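Local coordinates for putative fructose-bisphosphate aldolase (Coccidioides immitis, PDB 3PM6), which is a putative member of the class II fructose-bisphosphate aldolase family, a zinc-bearing TIM-barrel protein present as two chains in the assembly, at residues Ile44-His49 / Ala285-Met290; Phe27-Ile32 / Pro53-Leu58; Val259-Glu264 / Glu276-Ala281. All blocks are in the same frame, centred on the assembly; numbering follows the deposited sequence.

Interaction 1 of 3, residues Ile44-His49 / Ala285-Met290; sequences IRAAEH and AVEKIM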
ATOM      1  N   ILE A  44      -4.011  11.191  -3.305  1.00 19.00           N
ATOM      2  CA  ILE A  44      -4.896  11.086  -4.474  1.00 20.33           C
ATOM      3  C   ILE A  44      -6.218  11.811  -4.195  1.00 20.03           C
ATOM      4  O   ILE A  44      -6.694  12.523  -5.040  1.00 20.73           O
ATOM      5  CB  ILE A  44      -5.259   9.608  -4.837  1.00 20.94           C
ATOM      6  CG1 ILE A  44      -4.007   8.714  -4.995  1.00 23.55           C
ATOM      7  CG2 ILE A  44      -6.131   9.577  -6.102  1.00 22.07           C
ATOM      8  CD1 ILE A  44      -2.991   9.227  -5.953  1.00 25.41           C
ATOM      9  N   ARG A  45      -6.795  11.610  -3.010  1.00 20.22           N
ATOM     10  CA  ARG A  45      -8.107  12.189  -2.706  1.00 22.54           C
ATOM     11  C   ARG A  45      -8.010  13.708  -2.581  1.00 22.50           C
ATOM     12  O   ARG A  45      -8.840  14.449  -3.138  1.00 23.07           O
ATOM     13  CB  ARG A  45      -8.657  11.623  -1.403  1.00 22.50           C
ATOM     14  CG  ARG A  45      -9.382  10.342  -1.539  1.00 23.43           C
ATOM     15  CD  ARG A  45      -9.601   9.781  -0.143  1.00 24.91           C
ATOM     16  NE  ARG A  45      -9.845   8.348  -0.209  1.00 28.27           N
ATOM     17  CZ  ARG A  45     -10.359   7.623   0.778  1.00 31.05           C
ATOM     18  NH1 ARG A  45     -10.709   8.176   1.938  1.00 29.86           N
ATOM     19  NH2 ARG A  45     -10.546   6.330   0.589  1.00 33.31           N
ATOM     20  N   ALA A  46      -6.991  14.161  -1.851  1.00 21.52           N
ATOM     21  CA  ALA A  46      -6.757  15.586  -1.663  1.00 21.42           C
ATOM     22  C   ALA A  46      -6.555  16.247  -3.004  1.00 21.16           C
ATOM     23  O   ALA A  46      -7.194  17.237  -3.293  1.00 21.99           O
ATOM     24  CB  ALA A  46      -5.546  15.831  -0.754  1.00 20.36           C
ATOM     25  N   ALA A  47      -5.709  15.658  -3.841  1.00 21.69           N
ATOM     26  CA  ALA A  47      -5.398  16.190  -5.157  1.00 21.63           C
ATOM     27  C   ALA A  47      -6.632  16.223  -6.074  1.00 23.06           C
ATOM     28  O   ALA A  47      -6.832  17.180  -6.831  1.00 21.91           O
ATOM     29  CB  ALA A  47      -4.268  15.366  -5.823  1.00 21.38           C
ATOM     30  N   GLU A  48      -7.446  15.180  -6.034  1.00 24.54           N
ATOM     31  CA  GLU A  48      -8.639  15.200  -6.889  1.00 26.43           C
ATOM     32  C   GLU A  48      -9.660  16.172  -6.323  1.00 27.00           C
ATOM     33  O   GLU A  48     -10.248  16.945  -7.081  1.00 28.37           O
ATOM     34  CB  GLU A  48      -9.207  13.813  -7.088  1.00 26.50           C
ATOM     35  CG  GLU A  48      -8.337  12.948  -8.047  1.00 28.98           C
ATOM     36  CD  GLU A  48      -8.816  11.504  -8.147  1.00 30.82           C
ATOM     37  OE1 GLU A  48      -9.646  11.080  -7.310  1.00 29.69           O
ATOM     38  OE2 GLU A  48      -8.355  10.788  -9.057  1.00 32.51           O
ATOM     39  N   HIS A  49      -9.838  16.172  -5.000  1.00 26.46           N
ATOM     40  CA  HIS A  49     -10.781  17.100  -4.378  1.00 26.78           C
ATOM     41  C   HIS A  49     -10.436  18.563  -4.733  1.00 26.46           C
ATOM     42  O   HIS A  49     -11.315  19.322  -5.153  1.00 25.87           O
ATOM     43  CB  HIS A  49     -10.882  16.883  -2.860  1.00 26.41           C
ATOM     44  CG  HIS A  49     -11.944  17.709  -2.197  1.00 29.64           C
ATOM     45  ND1 HIS A  49     -11.784  18.270  -0.943  1.00 29.47           N
ATOM     46  CD2 HIS A  49     -13.178  18.088  -2.623  1.00 30.99           C
ATOM     47  CE1 HIS A  49     -12.864  18.973  -0.636  1.00 28.63           C
ATOM     48  NE2 HIS A  49     -13.728  18.865  -1.630  1.00 30.90           N
ATOM     49  N   ALA A 285      -4.576  17.648   5.978  1.00 17.57           N
ATOM     50  CA  ALA A 285      -3.234  18.260   6.020  1.00 17.36           C
ATOM     51  C   ALA A 285      -2.668  18.515   4.605  1.00 17.90           C
ATOM     52  O   ALA A 285      -2.091  19.571   4.333  1.00 18.41           O
ATOM     53  CB  ALA A 285      -2.262  17.426   6.875  1.00 16.32           C
ATOM     54  N   VAL A 286      -2.880  17.572   3.694  1.00 18.33           N
ATOM     55  CA  VAL A 286      -2.434  17.755   2.302  1.00 18.23           C
ATOM     56  C   VAL A 286      -3.165  18.926   1.669  1.00 18.39           C
ATOM     57  O   VAL A 286      -2.522  19.812   1.096  1.00 19.62           O
ATOM     58  CB  VAL A 286      -2.581  16.446   1.453  1.00 17.85           C
ATOM     59  CG1 VAL A 286      -2.281  16.662  -0.007  1.00 15.80           C
ATOM     60  CG2 VAL A 286      -1.645  15.402   1.974  1.00 18.64           C
ATOM     61  N   GLU A 287      -4.493  18.949   1.789  1.00 18.65           N
ATOM     62  CA  GLU A 287      -5.304  20.061   1.247  1.00 18.80           C
ATOM     63  C   GLU A 287      -4.841  21.428   1.698  1.00 18.45           C
ATOM     64  O   GLU A 287      -4.845  22.352   0.903  1.00 20.50           O
ATOM     65  CB  GLU A 287      -6.811  19.872   1.526  1.00 18.55           C
ATOM     66  CG  GLU A 287      -7.383  18.609   0.806  1.00 20.87           C
ATOM     67  CD  GLU A 287      -8.906  18.456   0.892  1.00 21.31           C
ATOM     68  OE1 GLU A 287      -9.540  19.262   1.600  1.00 23.57           O
ATOM     69  OE2 GLU A 287      -9.463  17.537   0.225  1.00 19.39           O
ATOM     70  N   LYS A 288      -4.428  21.569   2.948  1.00 18.77           N
ATOM     71  CA  LYS A 288      -3.948  22.876   3.439  1.00 19.31           C
ATOM     72  C   LYS A 288      -2.657  23.290   2.744  1.00 18.92           C
ATOM     73  O   LYS A 288      -2.493  24.470   2.388  1.00 19.50           O
ATOM     74  CB  LYS A 288      -3.773  22.934   4.975  1.00 18.68           C
ATOM     75  N   ILE A 289      -1.757  22.334   2.534  1.00 19.01           N
ATOM     76  CA  ILE A 289      -0.520  22.607   1.799  1.00 18.69           C
ATOM     77  C   ILE A 289      -0.893  23.113   0.415  1.00 18.79           C
ATOM     78  O   ILE A 289      -0.389  24.146  -0.026  1.00 20.38           O
ATOM     79  CB  ILE A 289       0.404  21.327   1.640  1.00 19.16           C
ATOM     80  CG1 ILE A 289       0.925  20.825   3.015  1.00 19.97           C
ATOM     81  CG2 ILE A 289       1.514  21.586   0.584  1.00 15.50           C
ATOM     82  CD1 ILE A 289       1.820  21.834   3.755  1.00 20.08           C
ATOM     83  N   MET A 290      -1.795  22.402  -0.259  1.00 18.78           N
ATOM     84  CA  MET A 290      -2.183  22.769  -1.629  1.00 19.23           C
ATOM     85  C   MET A 290      -2.670  24.227  -1.740  1.00 19.79           C
ATOM     86  O   MET A 290      -2.284  24.977  -2.653  1.00 18.77           O
ATOM     87  CB  MET A 290      -3.255  21.783  -2.137  1.00 19.36           C
ATOM     88  CG  MET A 290      -2.697  20.389  -2.479  1.00 18.43           C
ATOM     89  SD  MET A 290      -3.930  19.093  -2.739  1.00 16.96           S
ATOM     90  CE  MET A 290      -2.853  17.798  -3.485  1.00 19.24           C
TER
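His-49 and Glu-287 meet across two helices through a histidine-carboxylate hydrogen bond: His-49 ND1 donates to Glu-287 OE2 over 2.7 Å, with an N-H...acceptor angle of 159°. The two ends of the bond differ in geometry. Seen from the histidine, OE2 lies practically in the imidazole plane, at the ring edge; seen from the carboxylate, ND1 stands above its plane, and the two planes are turned 38° apart. The side chains cross at about a right angle. His-49 CG is anti to the backbone N, beside the carbonyl carbon, and the Glu-287 chain, extended beyond CG, brings its carboxylate to the ND1 edge of the ring. Gln-283 NE2, one turn earlier in the same helix, also bonds OE2, so this oxygen has two N-H partners, which probably favours a charged carboxylate.

Alongside this polar pair the contact is apolar and close. Ala-46 CB points at the other helix and meets Val-286 CG1 at 3.5 Å, tighter than usual for two carbons, and Glu-287 CG at 3.7 Å. Met-290, extended beyond CG, reaches past Ala-46, its SD 3.8 Å from Ala-46 O, and sets its methyl on the next residue: CE lies 3.4 Å from Ala-47 CA and 3.7 Å from Ala-47 CB. The alanines present only CB here, consistent with a nearest CA pair, Ala-46 and Glu-287, of 5.5 Å.

The segment axes come within 9.0 Å at a signed crossing angle of -43°, both running in broadly the same direction. Helix 37-49, from the first beta-alpha-beta unit of the barrel, packs here against the C-terminal helix 271-292. That helix also places Val-286 on Ile-32 and Met-290 on Pro-30 of strand 29-33, and touches helix 252-265 through Ala-285 and Val-286.

Interaction 2 of 3, residues Phe27-Ile32 / Pro53-Leu58; sequences FAIPAI and PAMILL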
ATOM      1  N   PHE A  27       3.219  28.796  -8.977  1.00 27.19           N
ATOM      2  CA  PHE A  27       2.858  27.989  -7.816  1.00 25.21           C
ATOM      3  C   PHE A  27       3.878  26.874  -7.661  1.00 23.67           C
ATOM      4  O   PHE A  27       4.844  26.816  -8.439  1.00 23.25           O
ATOM      5  CB  PHE A  27       1.412  27.493  -7.890  1.00 25.39           C
ATOM      6  CG  PHE A  27       1.153  26.516  -9.007  1.00 25.17           C
ATOM      7  CD1 PHE A  27       1.003  26.963 -10.331  1.00 24.98           C
ATOM      8  CD2 PHE A  27       1.047  25.147  -8.731  1.00 24.21           C
ATOM      9  CE1 PHE A  27       0.773  26.052 -11.354  1.00 25.05           C
ATOM     10  CE2 PHE A  27       0.809  24.232  -9.742  1.00 23.38           C
ATOM     11  CZ  PHE A  27       0.686  24.676 -11.058  1.00 24.90           C
ATOM     12  N   ALA A  28       3.697  26.027  -6.645  1.00 22.34           N
ATOM     13  CA  ALA A  28       4.548  24.843  -6.474  1.00 21.07           C
ATOM     14  C   ALA A  28       3.708  23.569  -6.388  1.00 20.80           C
ATOM     15  O   ALA A  28       2.548  23.600  -5.962  1.00 19.50           O
ATOM     16  CB  ALA A  28       5.453  24.984  -5.270  1.00 19.62           C
ATOM     17  N   ILE A  29       4.312  22.467  -6.840  1.00 20.63           N
ATOM     18  CA  ILE A  29       3.735  21.137  -6.794  1.00 20.09           C
ATOM     19  C   ILE A  29       3.886  20.645  -5.349  1.00 19.02           C
ATOM     20  O   ILE A  29       4.965  20.763  -4.770  1.00 18.88           O
ATOM     21  CB  ILE A  29       4.531  20.195  -7.756  1.00 21.08           C
ATOM     22  CG1 ILE A  29       4.486  20.728  -9.197  1.00 19.91           C
ATOM     23  CG2 ILE A  29       4.068  18.719  -7.658  1.00 20.53           C
ATOM     24  CD1 ILE A  29       3.049  20.966  -9.788  1.00 20.77           C
ATOM     25  N   PRO A  30       2.794  20.147  -4.746  1.00 17.93           N
ATOM     26  CA  PRO A  30       2.937  19.567  -3.408  1.00 17.03           C
ATOM     27  C   PRO A  30       3.555  18.183  -3.533  1.00 15.72           C
ATOM     28  O   PRO A  30       3.017  17.362  -4.230  1.00 14.89           O
ATOM     29  CB  PRO A  30       1.486  19.454  -2.899  1.00 17.39           C
ATOM     30  CG  PRO A  30       0.613  19.399  -4.169  1.00 18.12           C
ATOM     31  CD  PRO A  30       1.403  20.101  -5.268  1.00 17.77           C
ATOM     32  N   ALA A  31       4.688  17.950  -2.880  1.00 15.10           N
ATOM     33  CA  ALA A  31       5.424  16.674  -2.981  1.00 13.89           C
ATOM     34  C   ALA A  31       5.417  16.010  -1.607  1.00 13.25           C
ATOM     35  O   ALA A  31       6.222  16.343  -0.735  1.00 14.98           O
ATOM     36  CB  ALA A  31       6.854  16.928  -3.455  1.00 12.67           C
ATOM     37  N   ILE A  32       4.483  15.103  -1.395  1.00 13.44           N
ATOM     38  CA  ILE A  32       4.161  14.625  -0.055  1.00 12.05           C
ATOM     39  C   ILE A  32       4.776  13.281   0.174  1.00 12.77           C
ATOM     40  O   ILE A  32       4.460  12.324  -0.548  1.00 12.93           O
ATOM     41  CB  ILE A  32       2.594  14.479   0.101  1.00 12.13           C
ATOM     42  CG1 ILE A  32       1.873  15.724  -0.438  1.00 11.61           C
ATOM     43  CG2 ILE A  32       2.200  14.109   1.532  1.00 10.11           C
ATOM     44  CD1 ILE A  32       2.245  17.012   0.276  1.00 12.76           C
ATOM     45  N   PRO A  53      -2.442  19.138  -9.096  1.00 20.05           N
ATOM     46  CA  PRO A  53      -1.352  18.218  -9.331  1.00 19.91           C
ATOM     47  C   PRO A  53      -0.711  17.875  -7.985  1.00 19.11           C
ATOM     48  O   PRO A  53      -0.954  18.572  -7.000  1.00 18.50           O
ATOM     49  CB  PRO A  53      -0.390  19.061 -10.151  1.00 19.94           C
ATOM     50  CG  PRO A  53      -0.623  20.471  -9.623  1.00 19.56           C
ATOM     51  CD  PRO A  53      -2.118  20.487  -9.595  1.00 20.61           C
ATOM     52  N   ALA A  54       0.072  16.797  -7.937  1.00 18.82           N
ATOM     53  CA  ALA A  54       0.763  16.387  -6.708  1.00 17.38           C
ATOM     54  C   ALA A  54       1.855  15.426  -7.061  1.00 16.76           C
ATOM     55  O   ALA A  54       1.931  14.968  -8.175  1.00 17.51           O
ATOM     56  CB  ALA A  54      -0.214  15.707  -5.687  1.00 16.99           C
ATOM     57  N   MET A  55       2.720  15.132  -6.101  1.00 15.99           N
ATOM     58  CA  MET A  55       3.674  14.062  -6.269  1.00 16.07           C
ATOM     59  C   MET A  55       3.619  13.212  -5.025  1.00 15.15           C
ATOM     60  O   MET A  55       3.467  13.722  -3.905  1.00 15.33           O
ATOM     61  CB  MET A  55       5.095  14.610  -6.500  1.00 15.84           C
ATOM     62  CG  MET A  55       5.299  15.264  -7.854  1.00 16.88           C
ATOM     63  SD  MET A  55       7.016  15.909  -8.079  1.00 17.88           S
ATOM     64  CE  MET A  55       6.890  16.388  -9.815  1.00 19.73           C
ATOM     65  N   ILE A  56       3.744  11.915  -5.216  1.00 14.76           N
ATOM     66  CA  ILE A  56       3.825  10.996  -4.084  1.00 13.93           C
ATOM     67  C   ILE A  56       5.341  10.717  -3.902  1.00 14.32           C
ATOM     68  O   ILE A  56       6.025  10.329  -4.859  1.00 13.37           O
ATOM     69  CB  ILE A  56       3.020   9.678  -4.372  1.00 13.85           C
ATOM     70  CG1 ILE A  56       1.514   9.953  -4.561  1.00 14.74           C
ATOM     71  CG2 ILE A  56       3.280   8.600  -3.324  1.00 12.23           C
ATOM     72  CD1 ILE A  56       0.746   8.747  -5.012  1.00 20.06           C
ATOM     73  N   LEU A  57       5.859  10.959  -2.693  1.00 13.60           N
ATOM     74  CA  LEU A  57       7.261  10.675  -2.416  1.00 13.24           C
ATOM     75  C   LEU A  57       7.432   9.426  -1.574  1.00 12.95           C
ATOM     76  O   LEU A  57       6.772   9.273  -0.561  1.00 13.80           O
ATOM     77  CB  LEU A  57       7.944  11.883  -1.744  1.00 12.70           C
ATOM     78  CG  LEU A  57       8.448  12.942  -2.726  1.00 12.69           C
ATOM     79  CD1 LEU A  57       7.264  13.477  -3.618  1.00 12.19           C
ATOM     80  CD2 LEU A  57       9.086  14.097  -1.978  1.00  8.40           C
ATOM     81  N   LEU A  58       8.311   8.519  -1.990  1.00 13.49           N
ATOM     82  CA  LEU A  58       8.645   7.370  -1.157  1.00 14.14           C
ATOM     83  C   LEU A  58      10.113   7.481  -0.750  1.00 15.04           C
ATOM     84  O   LEU A  58      10.895   8.092  -1.478  1.00 13.61           O
ATOM     85  CB  LEU A  58       8.379   6.060  -1.913  1.00 14.76           C
ATOM     86  CG  LEU A  58       6.903   5.708  -2.184  1.00 12.62           C
ATOM     87  CD1 LEU A  58       6.904   4.533  -3.136  1.00 12.08           C
ATOM     88  CD2 LEU A  58       6.147   5.321  -0.864  1.00 10.79           C
TER
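Ile-29 reaches over Pro-53, just before the neighbouring strand, and Met-55 within it, and its branches divide the work. From CB, CG2 stands anti to the backbone N and meets Met-55 CG at 3.7 Å and Ala-54 C at 4.0 Å, with Met-55 SD a little farther off. The other branch runs through CG1 to CD1, which touches Pro-53 CG, also at 3.7 Å, with Pro-53 CB next; the two side chains cross at about a right angle. That same Pro-53 CG meets Phe-27 CE2 at the edge of the phenyl ring, near its plane, at 4.0 Å.

Three backbone hydrogen bonds fix the parallel pairing. Met-55 N donates to Pro-30 O, Ile-32 N to Met-55 O, and Leu-57 N to Ile-32 O, with N-H...acceptor angles of 151° to 168°. Ala-31 is thereby paired with Met-55 (CA to CA 4.5 Å) and Ile-32 with Ile-56. Ala-31 CB projects to the same face as Met-55 and packs on Leu-57 CD1 at 3.5 Å, closer than usual for two carbons.

Strands 29-33 and 54-58 begin the closed eight-stranded barrel, joined by helix 37-49 as a beta-alpha-beta unit; strand 245-250 bonds to the first strand and closes the ring. The Leu-57 side chain lies about 7 Å from the bound zinc ion, whose site is formed by His-91, His-196 and His-227.

Chemically, backbone hydrogen bonds set the register and buried apolar side chains pack beside them; the Pro-30 ring also sits against a backbone oxygen, its CD 3.3 Å from Pro-53 O.

Interaction 3 of 3, residues Val259-Glu264 / Glu276-Ala281; sequences VKVMRE and EEVTNA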
ATOM      1  N   VAL A 259       0.005   9.609  13.090  1.00 22.74           N
ATOM      2  CA  VAL A 259       0.493   9.311  14.419  1.00 22.81           C
ATOM      3  C   VAL A 259      -0.520   9.752  15.488  1.00 23.44           C
ATOM      4  O   VAL A 259      -0.843   8.975  16.394  1.00 22.15           O
ATOM      5  CB  VAL A 259       1.885   9.929  14.656  1.00 23.10           C
ATOM      6  CG1 VAL A 259       2.276   9.823  16.122  1.00 22.93           C
ATOM      7  CG2 VAL A 259       2.925   9.208  13.802  1.00 22.37           C
ATOM      8  N   LYS A 260      -1.042  10.968  15.358  1.00 23.41           N
ATOM      9  CA  LYS A 260      -2.009  11.479  16.348  1.00 25.10           C
ATOM     10  C   LYS A 260      -3.273  10.633  16.393  1.00 25.61           C
ATOM     11  O   LYS A 260      -3.734  10.310  17.469  1.00 25.70           O
ATOM     12  CB  LYS A 260      -2.362  12.963  16.139  1.00 25.32           C
ATOM     13  N   VAL A 261      -3.809  10.252  15.232  1.00 26.26           N
ATOM     14  CA  VAL A 261      -5.020   9.452  15.205  1.00 27.21           C
ATOM     15  C   VAL A 261      -4.764   8.054  15.806  1.00 28.33           C
ATOM     16  O   VAL A 261      -5.552   7.570  16.619  1.00 27.52           O
ATOM     17  CB  VAL A 261      -5.651   9.354  13.791  1.00 27.21           C
ATOM     18  CG1 VAL A 261      -6.818   8.377  13.794  1.00 27.35           C
ATOM     19  CG2 VAL A 261      -6.136  10.700  13.338  1.00 27.61           C
ATOM     20  N   MET A 262      -3.656   7.423  15.417  1.00 28.48           N
ATOM     21  CA  MET A 262      -3.292   6.106  15.969  1.00 29.73           C
ATOM     22  C   MET A 262      -3.048   6.194  17.478  1.00 30.90           C
ATOM     23  O   MET A 262      -3.510   5.340  18.234  1.00 31.73           O
ATOM     24  CB  MET A 262      -2.045   5.528  15.275  1.00 28.63           C
ATOM     25  CG  MET A 262      -2.263   5.044  13.845  1.00 29.01           C
ATOM     26  SD  MET A 262      -3.371   3.626  13.773  1.00 27.71           S
ATOM     27  CE  MET A 262      -3.515   3.328  12.017  1.00 25.32           C
ATOM     28  N   ARG A 263      -2.330   7.226  17.910  1.00 31.49           N
ATOM     29  CA  ARG A 263      -1.979   7.389  19.331  1.00 33.42           C
ATOM     30  C   ARG A 263      -3.252   7.439  20.176  1.00 33.90           C
ATOM     31  O   ARG A 263      -3.361   6.749  21.191  1.00 34.54           O
ATOM     32  CB  ARG A 263      -1.100   8.643  19.540  1.00 33.50           C
ATOM     33  CG  ARG A 263      -1.113   9.251  20.957  1.00 38.28           C
ATOM     34  CD  ARG A 263      -0.030  10.354  21.202  1.00 40.67           C
ATOM     35  NE  ARG A 263      -0.278  11.595  20.451  1.00 42.69           N
ATOM     36  CZ  ARG A 263       0.613  12.171  19.638  1.00 42.62           C
ATOM     37  NH1 ARG A 263       1.827  11.624  19.486  1.00 40.93           N
ATOM     38  NH2 ARG A 263       0.296  13.293  18.989  1.00 38.56           N
ATOM     39  N   GLU A 264      -4.226   8.220  19.715  1.00 33.78           N
ATOM     40  CA  GLU A 264      -5.462   8.451  20.461  1.00 34.05           C
ATOM     41  C   GLU A 264      -6.535   7.346  20.311  1.00 34.39           C
ATOM     42  O   GLU A 264      -7.297   7.097  21.237  1.00 34.76           O
ATOM     43  CB  GLU A 264      -6.049   9.807  20.068  1.00 33.44           C
ATOM     44  N   GLU A 276      -9.698   4.694   7.971  1.00 22.83           N
ATOM     45  CA  GLU A 276     -10.468   5.808   7.445  1.00 23.00           C
ATOM     46  C   GLU A 276     -10.064   7.119   8.083  1.00 22.48           C
ATOM     47  O   GLU A 276      -9.863   8.121   7.377  1.00 21.56           O
ATOM     48  CB  GLU A 276     -11.977   5.558   7.609  1.00 23.17           C
ATOM     49  CG  GLU A 276     -12.534   4.470   6.641  1.00 24.92           C
ATOM     50  CD  GLU A 276     -13.976   4.007   6.976  1.00 27.21           C
ATOM     51  OE1 GLU A 276     -14.683   4.656   7.799  1.00 26.12           O
ATOM     52  OE2 GLU A 276     -14.397   2.986   6.406  1.00 27.55           O
ATOM     53  N   GLU A 277      -9.924   7.107   9.408  1.00 22.30           N
ATOM     54  CA  GLU A 277      -9.625   8.335  10.153  1.00 23.42           C
ATOM     55  C   GLU A 277      -8.209   8.893   9.884  1.00 22.82           C
ATOM     56  O   GLU A 277      -8.061  10.106   9.656  1.00 21.67           O
ATOM     57  CB  GLU A 277      -9.945   8.173  11.659  1.00 24.28           C
ATOM     58  CG  GLU A 277     -11.466   8.042  11.923  1.00 28.24           C
ATOM     59  CD  GLU A 277     -11.869   8.270  13.387  1.00 34.16           C
ATOM     60  OE1 GLU A 277     -11.068   8.854  14.143  1.00 37.11           O
ATOM     61  OE2 GLU A 277     -12.980   7.863  13.786  1.00 34.14           O
ATOM     62  N   VAL A 278      -7.192   8.017   9.832  1.00 22.52           N
ATOM     63  CA  VAL A 278      -5.850   8.476   9.489  1.00 22.38           C
ATOM     64  C   VAL A 278      -5.786   9.048   8.076  1.00 22.58           C
ATOM     65  O   VAL A 278      -5.091  10.031   7.835  1.00 22.83           O
ATOM     66  CB  VAL A 278      -4.730   7.413   9.718  1.00 22.88           C
ATOM     67  CG1 VAL A 278      -4.600   7.098  11.216  1.00 23.26           C
ATOM     68  CG2 VAL A 278      -4.960   6.133   8.906  1.00 23.26           C
ATOM     69  N   THR A 279      -6.538   8.463   7.149  1.00 22.01           N
ATOM     70  CA  THR A 279      -6.519   8.932   5.778  1.00 21.73           C
ATOM     71  C   THR A 279      -7.200  10.306   5.663  1.00 21.87           C
ATOM     72  O   THR A 279      -6.663  11.208   5.008  1.00 21.50           O
ATOM     73  CB  THR A 279      -7.198   7.915   4.858  1.00 22.10           C
ATOM     74  OG1 THR A 279      -6.635   6.626   5.114  1.00 21.96           O
ATOM     75  CG2 THR A 279      -6.990   8.284   3.410  1.00 20.57           C
ATOM     76  N   ASN A 280      -8.359  10.455   6.311  1.00 21.48           N
ATOM     77  CA  ASN A 280      -9.049  11.732   6.357  1.00 22.60           C
ATOM     78  C   ASN A 280      -8.198  12.832   6.950  1.00 21.82           C
ATOM     79  O   ASN A 280      -8.117  13.896   6.383  1.00 22.20           O
ATOM     80  CB  ASN A 280     -10.363  11.640   7.146  1.00 23.50           C
ATOM     81  CG  ASN A 280     -11.352  10.685   6.514  1.00 25.92           C
ATOM     82  OD1 ASN A 280     -11.230  10.362   5.333  1.00 28.43           O
ATOM     83  ND2 ASN A 280     -12.311  10.193   7.306  1.00 27.38           N
ATOM     84  N   ALA A 281      -7.595  12.568   8.103  1.00 20.94           N
ATOM     85  CA  ALA A 281      -6.735  13.525   8.770  1.00 20.81           C
ATOM     86  C   ALA A 281      -5.504  13.917   7.913  1.00 19.95           C
ATOM     87  O   ALA A 281      -5.143  15.118   7.816  1.00 20.05           O
ATOM     88  CB  ALA A 281      -6.319  12.985  10.114  1.00 19.68           C
TER
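Val-261 faces Val-278 and Ala-281 across two roughly antiparallel helices, and its conformation decides which branch meets which partner. CG1 is anti to the backbone N (chi1 173°); it lies 3.6 Å from Val-278 CG1 and 3.8 Å from Glu-277 CB. CG2, anti to the carbonyl carbon, instead approaches Ala-281 CB at 4.0 Å. Between the branches, Val-261 CB itself comes within 3.6 Å of Val-278 CG1. One methyl of Val-278 therefore touches both CB and CG1 of Val-261, and the two valines cross at an angle that is neither parallel nor square.

Val-278 takes a different conformation: its CG1 is anti to the carbonyl carbon (chi1 -65°), and this is the methyl that meets the opposing helix. It also receives Met-262, whose chain bends at chi2; the two side chains cross at about a right angle. Met-262 CE ends 4.0 Å from Val-278 CG1, with Met-262 CG almost as near. Glu-277 takes part through its CB, while its chain runs on, extended beyond CG; the carboxylate makes long, weak ion pairs with Lys-265 and Arg-273 of its own chain.

The segment axes approach to 9.0 Å, their N-to-C directions 150° apart, and the nearest CA pair is Val-261 and Val-278 at 5.9 Å. Helices 252-265 and 271-292 follow one another in the chain, forming a helical hairpin. The second subunit adjoins it: its Tyr-258 packs on Met-262, and its Tyr-65 OH hydrogen-bonds Thr-279 OG1.

No hydrogen bond spans the two segments, so cohesion here rests on van der Waals contact among aliphatic carbons, with polar bonding directed instead toward the second subunit and neighbouring residues.

How the interactions relate
From the N terminus, interaction 2 closes first: residues 27-32 and 53-58 bracket helix 37-49, pairing the first two barrel strands. Interaction 1 opens within that span at 44-49 but closes only at 285-290, so the two cross along the chain; they touch at several points, among them Ile-44 CD1 and Ile-56 CD1, 3.9 Å apart. Interaction 3 opens and closes between the two segments of interaction 1, and follows interaction 2 in series. Interactions 1 and 3 share helix 271-292 and touch through Arg-45 against Thr-279 and Asn-280, whereas interactions 2 and 3 have nearest atoms about 10 Å apart. Together they tie barrel start, first helix and C-terminal hairpin.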